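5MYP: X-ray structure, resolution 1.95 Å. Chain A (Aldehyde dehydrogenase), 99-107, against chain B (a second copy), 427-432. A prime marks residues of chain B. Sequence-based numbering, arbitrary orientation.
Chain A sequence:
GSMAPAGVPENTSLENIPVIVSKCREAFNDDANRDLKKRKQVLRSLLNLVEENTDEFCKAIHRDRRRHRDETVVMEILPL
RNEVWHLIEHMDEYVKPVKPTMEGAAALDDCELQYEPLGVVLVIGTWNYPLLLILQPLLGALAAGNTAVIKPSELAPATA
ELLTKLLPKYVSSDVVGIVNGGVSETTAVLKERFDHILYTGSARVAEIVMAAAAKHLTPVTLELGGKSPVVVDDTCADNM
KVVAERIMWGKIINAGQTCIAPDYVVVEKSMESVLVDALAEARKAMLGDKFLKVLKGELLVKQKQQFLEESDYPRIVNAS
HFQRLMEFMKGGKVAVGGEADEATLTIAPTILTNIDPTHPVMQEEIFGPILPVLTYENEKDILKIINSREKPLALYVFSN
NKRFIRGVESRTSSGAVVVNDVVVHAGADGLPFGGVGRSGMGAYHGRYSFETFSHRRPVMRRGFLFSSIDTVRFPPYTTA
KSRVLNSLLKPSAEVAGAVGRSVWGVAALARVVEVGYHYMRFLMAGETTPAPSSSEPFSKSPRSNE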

ATOM      1  N   LYS A  99       0.984 -19.896  -7.058  1.00 24.02           N
ATOM      2  CA  LYS A  99       2.324 -20.403  -7.338  1.00 24.56           C
ATOM      3  C   LYS A  99       3.100 -19.348  -8.137  1.00 24.00           C
ATOM      4  O   LYS A  99       2.834 -19.166  -9.327  1.00 23.86           O
ATOM      5  CB  LYS A  99       2.251 -21.723  -8.123  1.00 26.02           C
ATOM      6  CG  LYS A  99       1.489 -22.845  -7.427  1.00 26.94           C
ATOM      7  CD  LYS A  99       2.196 -23.391  -6.193  1.00 27.80           C
ATOM      8  CE  LYS A  99       3.331 -24.340  -6.545  1.00 28.41           C
ATOM      9  NZ  LYS A  99       4.226 -24.575  -5.369  1.00 28.81           N
ATOM     10  N   PRO A 100       4.048 -18.639  -7.492  1.00 22.90           N
ATOM     11  CA  PRO A 100       4.771 -17.581  -8.200  1.00 22.61           C
ATOM     12  C   PRO A 100       5.783 -18.109  -9.219  1.00 22.51           C
ATOM     13  O   PRO A 100       6.252 -19.238  -9.101  1.00 21.91           O
ATOM     14  CB  PRO A 100       5.508 -16.857  -7.076  1.00 22.62           C
ATOM     15  CG  PRO A 100       5.792 -17.926  -6.087  1.00 22.72           C
ATOM     16  CD  PRO A 100       4.599 -18.845  -6.142  1.00 22.69           C
ATOM     17  N   THR A 101       6.108 -17.270 -10.197  1.00 22.65           N
ATOM     18  CA  THR A 101       7.134 -17.572 -11.189  1.00 22.77           C
ATOM     19  C   THR A 101       8.507 -17.402 -10.544  1.00 22.19           C
ATOM     20  O   THR A 101       8.880 -16.282 -10.160  1.00 21.75           O
ATOM     21  CB  THR A 101       7.011 -16.644 -12.416  1.00 23.14           C
ATOM     22  OG1 THR A 101       5.713 -16.805 -12.999  1.00 23.67           O
ATOM     23  CG2 THR A 101       8.086 -16.959 -13.462  1.00 23.61           C
ATOM     24  N   MET A 102       9.238 -18.512 -10.414  1.00 21.79           N
ATOM     25  CA  MET A 102      10.545 -18.525  -9.762  1.00 21.51           C
ATOM     26  C   MET A 102      11.683 -18.605 -10.774  1.00 22.01           C
ATOM     27  O   MET A 102      11.564 -19.278 -11.792  1.00 21.51           O
ATOM     28  CB  MET A 102      10.628 -19.694  -8.777  1.00 21.27           C
ATOM     29  CG  MET A 102       9.569 -19.689  -7.672  1.00 20.95           C
ATOM     30  SD  MET A 102       9.484 -18.153  -6.723  1.00 20.55           S
ATOM     31  CE  MET A 102      11.118 -18.075  -5.986  1.00 20.53           C
ATOM     32  N   GLU A 103      12.772 -17.897 -10.478  1.00 22.21           N
ATOM     33  CA  GLU A 103      13.953 -17.808 -11.348  1.00 23.25           C
ATOM     34  C   GLU A 103      15.211 -17.999 -10.497  1.00 23.56           C
ATOM     35  O   GLU A 103      15.207 -17.701  -9.300  1.00 24.11           O
ATOM     36  CB  GLU A 103      13.945 -16.458 -12.078  1.00 23.72           C
ATOM     37  CG  GLU A 103      15.247 -16.009 -12.730  1.00 24.19           C
ATOM     38  CD  GLU A 103      15.080 -14.791 -13.631  1.00 24.36           C
ATOM     39  OE1 GLU A 103      13.941 -14.323 -13.870  1.00 24.26           O
ATOM     40  OE2 GLU A 103      16.110 -14.278 -14.113  1.00 25.13           O
ATOM     41  N   GLY A 104      16.273 -18.522 -11.107  1.00 23.61           N
ATOM     42  CA  GLY A 104      17.524 -18.806 -10.395  1.00 23.70           C
ATOM     43  C   GLY A 104      17.426 -19.996  -9.450  1.00 23.73           C
ATOM     44  O   GLY A 104      16.623 -20.906  -9.666  1.00 23.34           O
ATOM     45  N   ALA A 105      18.237 -19.971  -8.392  1.00 24.78           N
ATOM     46  CA  ALA A 105      18.330 -21.084  -7.424  1.00 25.03           C
ATOM     47  C   ALA A 105      17.007 -21.425  -6.731  1.00 24.99           C
ATOM     48  O   ALA A 105      16.727 -22.596  -6.465  1.00 25.07           O
ATOM     49  CB  ALA A 105      19.400 -20.787  -6.381  1.00 25.57           C
ATOM     50  N   ALA A 106      16.200 -20.401  -6.451  1.00 24.57           N
ATOM     51  CA  ALA A 106      14.898 -20.580  -5.794  1.00 24.30           C
ATOM     52  C   ALA A 106      13.879 -21.381  -6.619  1.00 24.03           C
ATOM     53  O   ALA A 106      12.925 -21.923  -6.054  1.00 23.62           O
ATOM     54  CB  ALA A 106      14.312 -19.230  -5.411  1.00 24.28           C
ATOM     55  N   ALA A 107      14.070 -21.453  -7.937  1.00 24.02           N
ATOM     56  CA  ALA A 107      13.224 -22.282  -8.813  1.00 24.54           C
ATOM     57  C   ALA A 107      13.230 -23.786  -8.487  1.00 24.77           C
ATOM     58  O   ALA A 107      12.284 -24.493  -8.833  1.00 25.29           O
ATOM     59  CB  ALA A 107      13.591 -22.052 -10.272  1.00 24.49           C
TER
ATOM     60  N   GLY B 427      16.898 -13.645  -1.051  1.00 16.98           N
ATOM     61  CA  GLY B 427      17.515 -13.679  -2.384  1.00 17.36           C
ATOM     62  C   GLY B 427      16.729 -14.436  -3.449  1.00 17.66           C
ATOM     63  O   GLY B 427      17.193 -14.559  -4.583  1.00 18.44           O
ATOM     64  N   ALA B 428      15.539 -14.933  -3.099  1.00 17.57           N
ATOM     65  CA  ALA B 428      14.745 -15.774  -3.998  1.00 17.63           C
ATOM     66  C   ALA B 428      14.046 -14.914  -5.045  1.00 17.74           C
ATOM     67  O   ALA B 428      13.207 -14.067  -4.710  1.00 17.79           O
ATOM     68  CB  ALA B 428      13.718 -16.573  -3.213  1.00 17.71           C
ATOM     69  N   ASP B 429      14.392 -15.139  -6.313  1.00 17.33           N
ATOM     70  CA  ASP B 429      13.819 -14.391  -7.424  1.00 17.03           C
ATOM     71  C   ASP B 429      12.426 -14.942  -7.739  1.00 16.44           C
ATOM     72  O   ASP B 429      12.287 -16.043  -8.287  1.00 16.09           O
ATOM     73  CB  ASP B 429      14.745 -14.478  -8.647  1.00 17.58           C
ATOM     74  CG  ASP B 429      14.342 -13.542  -9.769  1.00 17.89           C
ATOM     75  OD1 ASP B 429      13.141 -13.232  -9.910  1.00 18.18           O
ATOM     76  OD2 ASP B 429      15.237 -13.139 -10.535  1.00 18.59           O
ATOM     77  N   GLY B 430      11.403 -14.157  -7.404  1.00 15.39           N
ATOM     78  CA  GLY B 430      10.007 -14.555  -7.582  1.00 15.11           C
ATOM     79  C   GLY B 430       9.123 -14.354  -6.363  1.00 14.70           C
ATOM     80  O   GLY B 430       7.903 -14.414  -6.481  1.00 14.65           O
ATOM     81  N   LEU B 431       9.727 -14.134  -5.191  1.00 14.35           N
ATOM     82  CA  LEU B 431       8.979 -13.840  -3.968  1.00 13.97           C
ATOM     83  C   LEU B 431       8.985 -12.335  -3.687  1.00 13.70           C
ATOM     84  O   LEU B 431      10.027 -11.683  -3.848  1.00 13.59           O
ATOM     85  CB  LEU B 431       9.585 -14.566  -2.771  1.00 14.32           C
ATOM     86  CG  LEU B 431       9.606 -16.097  -2.795  1.00 14.31           C
ATOM     87  CD1 LEU B 431      10.203 -16.628  -1.503  1.00 14.42           C
ATOM     88  CD2 LEU B 431       8.212 -16.668  -3.016  1.00 14.29           C
ATOM     89  N   PRO B 432       7.831 -11.776  -3.261  1.00 12.98           N
ATOM     90  CA  PRO B 432       7.831 -10.410  -2.736  1.00 12.79           C
ATOM     91  C   PRO B 432       8.460 -10.393  -1.347  1.00 12.47           C
ATOM     92  O   PRO B 432       8.206 -11.305  -0.552  1.00 12.57           O
ATOM     93  CB  PRO B 432       6.338 -10.050  -2.666  1.00 12.68           C
ATOM     94  CG  PRO B 432       5.632 -11.351  -2.538  1.00 12.77           C
ATOM     95  CD  PRO B 432       6.497 -12.403  -3.178  1.00 12.92           C
TER
HETATM   96  O   HOH W   1      10.773 -14.361 -10.786  1.00 22.12           O
HETATM   97  O   HOH W   2      16.313 -17.057  -6.905  1.00 15.98           O

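Two largely irregular backbone segments from separate copies of one protein can dock through very few direct polar links, and here a single hydrogen bond, two bridging waters and a small apolar patch join them, burying 338 Å² in all. The direct bond runs from Glu103 N to Asp429′ O at 2.9 Å, with a nearly straight angle of 158°. The same carbonyl also receives a CA-H...O contact, Met102 CA lying 3.4 Å from Asp429′ O.

Two waters extend the polar pairing: one joins two acceptors that cannot bond each other, Thr101 O and Asp429′ OD1; the other spans the gap between Glu103 O and Asp429′ N. The first donates to Thr101 O and to Asp429′ OD1, each at 2.8 Å from its oxygen. The second donates to Glu103 O at 2.7 Å and accepts from Asp429′ N at 2.8 Å, with a weak bond from Ala106 N at 3.4 Å; Asp429′ thus has its amide, carbonyl and carboxylate all engaged.

Met102 shows how a flexible side chain fills an uneven surface. Its CB points sideways, but successive m rotamers fold the thioether back, placing Met102 CE 4.1 Å from Ala428′ CB and 4.0 Å from Leu431′ CG. Beside it, Ala106 CB meets Ala428′ CB at 3.5 Å, a tight approach in which each residue offers only a methyl group, and Pro100 CG lies 4.1 Å from Leu431′ CD2.

Gly430′ sits where there is no room for a side chain. An ideal CB on Gly430′ would lie 2.4 Å from Thr101 O and 2.5 Å from Met102 SD, and its backbone angles (131/-15) independently call for glycine. Without a side chain, Gly430′ can bring its CA to 3.3 Å from Thr101 O.

Not every proximity is attractive: Glu103 OE1 and Asp429′ OD2, like charges, come within 3.8 Å, although both oxygens are hydrogen-bonded elsewhere in the structure.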